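Long-range contact in glideosome-associated protein 50 (Plasmodium falciparum 3D7, PDB 3TGH), which is a component of the glideosome, the machinery of gliding motility and host cell invasion, and may help assemble it and fasten it to the inner membrane complex: residues K1-G13 with D273-G285. Residues are numbered along the deposited sequence; the frame is centred on the assembly and turned at random.
Sequences KCQLRFASLGDWG and DIGFCVHELSNNG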
# COMPACT_ATOMS: atom_id res chain seq x y z
N LYS A 1 -22.75 -8.08 0.03
CA LYS A 1 -21.60 -9.03 -0.00
C LYS A 1 -20.87 -9.06 1.34
O LYS A 1 -20.69 -8.02 1.99
CB LYS A 1 -20.64 -8.69 -1.15
CG LYS A 1 -20.35 -7.20 -1.33
CD LYS A 1 -19.67 -6.95 -2.68
CE LYS A 1 -19.44 -5.46 -2.93
NZ LYS A 1 -18.85 -5.22 -4.27
N CYS A 2 -20.44 -10.25 1.75
CA CYS A 2 -19.89 -10.48 3.09
C CYS A 2 -18.35 -10.41 3.15
O CYS A 2 -17.74 -10.96 4.07
CB CYS A 2 -20.36 -11.85 3.62
SG CYS A 2 -22.16 -12.00 3.85
N GLN A 3 -17.74 -9.74 2.18
CA GLN A 3 -16.29 -9.58 2.13
C GLN A 3 -15.89 -8.18 1.68
O GLN A 3 -16.70 -7.43 1.12
CB GLN A 3 -15.67 -10.61 1.18
CG GLN A 3 -15.86 -12.06 1.61
CD GLN A 3 -15.21 -13.06 0.66
OE1 GLN A 3 -14.68 -12.68 -0.39
NE2 GLN A 3 -15.24 -14.33 1.03
N LEU A 4 -14.63 -7.83 1.94
CA LEU A 4 -14.01 -6.63 1.38
C LEU A 4 -12.82 -7.10 0.55
O LEU A 4 -11.96 -7.82 1.05
CB LEU A 4 -13.56 -5.68 2.49
CG LEU A 4 -13.02 -4.30 2.08
CD1 LEU A 4 -12.74 -3.45 3.31
CD2 LEU A 4 -11.76 -4.42 1.25
N ARG A 5 -12.78 -6.69 -0.71
CA ARG A 5 -11.74 -7.12 -1.64
C ARG A 5 -11.03 -5.95 -2.28
O ARG A 5 -11.66 -5.05 -2.85
CB ARG A 5 -12.35 -8.00 -2.72
CG ARG A 5 -12.91 -9.30 -2.15
CD ARG A 5 -13.35 -10.22 -3.25
NE ARG A 5 -13.73 -11.54 -2.74
CZ ARG A 5 -14.11 -12.56 -3.50
NH1 ARG A 5 -14.16 -12.44 -4.82
NH2 ARG A 5 -14.43 -13.72 -2.93
N PHE A 6 -9.70 -5.99 -2.22
CA PHE A 6 -8.87 -4.95 -2.77
C PHE A 6 -7.65 -5.57 -3.43
O PHE A 6 -7.31 -6.72 -3.16
CB PHE A 6 -8.52 -3.90 -1.71
CG PHE A 6 -7.55 -4.36 -0.66
CD1 PHE A 6 -6.19 -4.10 -0.80
CD2 PHE A 6 -7.99 -5.03 0.48
CE1 PHE A 6 -5.28 -4.50 0.18
CE2 PHE A 6 -7.08 -5.44 1.47
CZ PHE A 6 -5.73 -5.17 1.31
N ALA A 7 -7.03 -4.82 -4.33
CA ALA A 7 -5.83 -5.26 -5.02
C ALA A 7 -4.66 -4.37 -4.65
O ALA A 7 -4.86 -3.21 -4.27
CB ALA A 7 -6.05 -5.25 -6.54
N SER A 8 -3.45 -4.91 -4.75
CA SER A 8 -2.22 -4.17 -4.52
C SER A 8 -1.37 -4.21 -5.79
O SER A 8 -1.19 -5.28 -6.37
CB SER A 8 -1.41 -4.78 -3.37
OG SER A 8 -2.05 -4.61 -2.12
N LEU A 9 -0.85 -3.05 -6.19
CA LEU A 9 -0.01 -2.91 -7.37
C LEU A 9 1.14 -1.94 -7.05
O LEU A 9 0.89 -0.79 -6.71
CB LEU A 9 -0.83 -2.36 -8.54
CG LEU A 9 -0.05 -2.19 -9.86
CD1 LEU A 9 0.25 -3.55 -10.49
CD2 LEU A 9 -0.82 -1.27 -10.81
N GLY A 10 2.38 -2.39 -7.14
CA GLY A 10 3.52 -1.56 -6.72
C GLY A 10 4.57 -1.34 -7.77
O GLY A 10 4.80 -2.20 -8.62
N ASP A 11 5.20 -0.16 -7.75
CA ASP A 11 6.34 0.16 -8.62
C ASP A 11 6.01 -0.09 -10.09
O ASP A 11 6.79 -0.69 -10.84
CB ASP A 11 7.55 -0.65 -8.17
CG ASP A 11 7.98 -0.29 -6.76
OD1 ASP A 11 8.65 0.75 -6.59
OD2 ASP A 11 7.65 -1.03 -5.81
N TRP A 12 4.86 0.45 -10.49
CA TRP A 12 4.16 0.07 -11.71
C TRP A 12 4.42 1.03 -12.88
O TRP A 12 4.18 0.68 -14.04
CB TRP A 12 2.65 -0.02 -11.40
CG TRP A 12 2.15 1.19 -10.67
CD1 TRP A 12 1.94 1.30 -9.33
CD2 TRP A 12 1.86 2.48 -11.23
NE1 TRP A 12 1.53 2.58 -9.01
CE2 TRP A 12 1.46 3.31 -10.17
CE3 TRP A 12 1.87 3.00 -12.53
CZ2 TRP A 12 1.10 4.65 -10.35
CZ3 TRP A 12 1.50 4.33 -12.72
CH2 TRP A 12 1.13 5.14 -11.64
N GLY A 13 4.91 2.23 -12.58
CA GLY A 13 5.00 3.29 -13.58
C GLY A 13 6.26 3.31 -14.42
O GLY A 13 7.13 4.16 -14.21
N ASP A 273 8.55 -12.89 -10.49
CA ASP A 273 7.58 -12.65 -11.56
C ASP A 273 6.95 -11.25 -11.45
O ASP A 273 6.69 -10.76 -10.36
CB ASP A 273 6.44 -13.68 -11.51
CG ASP A 273 6.85 -15.05 -12.01
OD1 ASP A 273 8.06 -15.32 -12.15
OD2 ASP A 273 5.93 -15.87 -12.26
N ILE A 274 6.72 -10.63 -12.61
CA ILE A 274 5.92 -9.41 -12.69
C ILE A 274 4.49 -9.81 -12.36
O ILE A 274 3.98 -10.82 -12.87
CB ILE A 274 6.04 -8.77 -14.09
CG1 ILE A 274 7.42 -8.13 -14.22
CG2 ILE A 274 4.96 -7.71 -14.33
CD1 ILE A 274 7.77 -7.69 -15.62
N GLY A 275 3.84 -9.05 -11.48
CA GLY A 275 2.52 -9.42 -11.01
C GLY A 275 1.90 -8.44 -10.04
O GLY A 275 2.27 -7.27 -10.00
N PHE A 276 0.97 -8.95 -9.24
CA PHE A 276 0.22 -8.12 -8.31
C PHE A 276 -0.46 -9.02 -7.28
O PHE A 276 -0.40 -10.25 -7.40
CB PHE A 276 -0.82 -7.26 -9.06
CG PHE A 276 -1.81 -8.07 -9.87
CD1 PHE A 276 -3.02 -8.47 -9.30
CD2 PHE A 276 -1.55 -8.40 -11.18
CE1 PHE A 276 -3.92 -9.22 -10.04
CE2 PHE A 276 -2.45 -9.14 -11.93
CZ PHE A 276 -3.64 -9.55 -11.36
N CYS A 277 -1.12 -8.42 -6.29
CA CYS A 277 -1.86 -9.17 -5.29
C CYS A 277 -3.33 -8.82 -5.26
O CYS A 277 -3.71 -7.68 -5.55
CB CYS A 277 -1.32 -8.88 -3.90
SG CYS A 277 0.32 -9.44 -3.63
N VAL A 278 -4.15 -9.79 -4.89
CA VAL A 278 -5.55 -9.56 -4.57
C VAL A 278 -5.79 -10.05 -3.14
O VAL A 278 -5.35 -11.15 -2.77
CB VAL A 278 -6.48 -10.26 -5.56
CG1 VAL A 278 -7.94 -10.04 -5.16
CG2 VAL A 278 -6.23 -9.73 -6.98
N HIS A 279 -6.46 -9.23 -2.34
CA HIS A 279 -6.64 -9.52 -0.92
C HIS A 279 -8.13 -9.56 -0.62
O HIS A 279 -8.88 -8.75 -1.15
CB HIS A 279 -6.00 -8.44 -0.05
CG HIS A 279 -4.61 -8.07 -0.44
ND1 HIS A 279 -3.49 -8.63 0.14
CD2 HIS A 279 -4.15 -7.17 -1.34
CE1 HIS A 279 -2.40 -8.10 -0.39
NE2 HIS A 279 -2.78 -7.21 -1.29
N GLU A 280 -8.52 -10.49 0.23
CA GLU A 280 -9.92 -10.67 0.60
C GLU A 280 -10.04 -10.67 2.13
O GLU A 280 -9.46 -11.52 2.81
CB GLU A 280 -10.46 -11.99 0.02
CG GLU A 280 -10.26 -12.14 -1.51
CD GLU A 280 -10.51 -13.56 -2.04
OE1 GLU A 280 -10.72 -14.50 -1.25
OE2 GLU A 280 -10.47 -13.73 -3.28
N LEU A 281 -10.79 -9.71 2.68
CA LEU A 281 -11.07 -9.66 4.12
C LEU A 281 -12.43 -10.30 4.35
O LEU A 281 -13.39 -9.98 3.64
CB LEU A 281 -11.11 -8.23 4.64
CG LEU A 281 -9.79 -7.51 4.95
CD1 LEU A 281 -8.79 -7.67 3.86
CD2 LEU A 281 -10.07 -6.04 5.23
N SER A 282 -12.51 -11.20 5.33
CA SER A 282 -13.76 -11.90 5.64
C SER A 282 -13.88 -12.14 7.14
O SER A 282 -12.99 -11.76 7.91
CB SER A 282 -13.82 -13.24 4.90
OG SER A 282 -12.92 -14.19 5.45
N ASN A 283 -14.96 -12.79 7.56
CA ASN A 283 -15.15 -13.14 8.96
C ASN A 283 -14.03 -14.02 9.51
O ASN A 283 -13.74 -13.99 10.71
CB ASN A 283 -16.53 -13.80 9.20
CG ASN A 283 -16.77 -15.03 8.33
OD1 ASN A 283 -16.00 -15.32 7.42
ND2 ASN A 283 -17.85 -15.74 8.62
N ASN A 284 -13.38 -14.78 8.63
CA ASN A 284 -12.33 -15.72 9.03
C ASN A 284 -10.91 -15.15 9.01
O ASN A 284 -10.02 -15.68 9.68
CB ASN A 284 -12.40 -16.96 8.14
CG ASN A 284 -13.69 -17.74 8.35
OD1 ASN A 284 -14.40 -18.06 7.40
ND2 ASN A 284 -14.00 -18.03 9.61
N GLY A 285 -10.69 -14.07 8.26
CA GLY A 285 -9.38 -13.44 8.20
C GLY A 285 -9.08 -12.81 6.86
O GLY A 285 -9.98 -12.29 6.19
O HOH W 1 -17.37 -13.12 5.70
O HOH W 2 2.60 -5.21 -8.01
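H279 and F6, a hydrogen-bonded pair where strand 4-8 runs antiparallel to strand 275-282, form the tight part of this contact. Their rings are nearly parallel, 18° apart, but slid so far that they barely overlap; instead H279 CB sits over one face of the F6 ring, 3.8 Å from its centroid, while L281 CD1 reaches the ring edge at CE2. With its CG wedged between backbone N and carbonyl carbon (chi1 71°), F6 lies over its neighbour across the strands. Beyond it, H279 NE2 meets S8 OG at 2.8 Å, a hydrogen bond whose donor could be either. I230 of strand 228-231, in the second sheet, closes over F6, S8 and H279, so this face is interior to the two-sheet metallophosphoesterase fold.

The end near the chain start is looser: Q3, R5 and S282 are partly exposed, C2 and N283 exposed. In the conformer described, one of two modelled for E280, its carboxylate stacks on the R5 guanidinium, planes 10° apart; the NE to OE2 salt bridge is long, 4.0 Å, and no N-H points at the oxygen. Both NE and NH2 of R5 turn instead to Q3 OE1, while K289 gives this E280 conformer a second positive partner. Farther out, a water links C2 O to N283 N.

The chemistry thus divides: buried H279 has a hydroxyl to satisfy NE2, whereas R5 and E280, in that conformer, probably attract through charge alone.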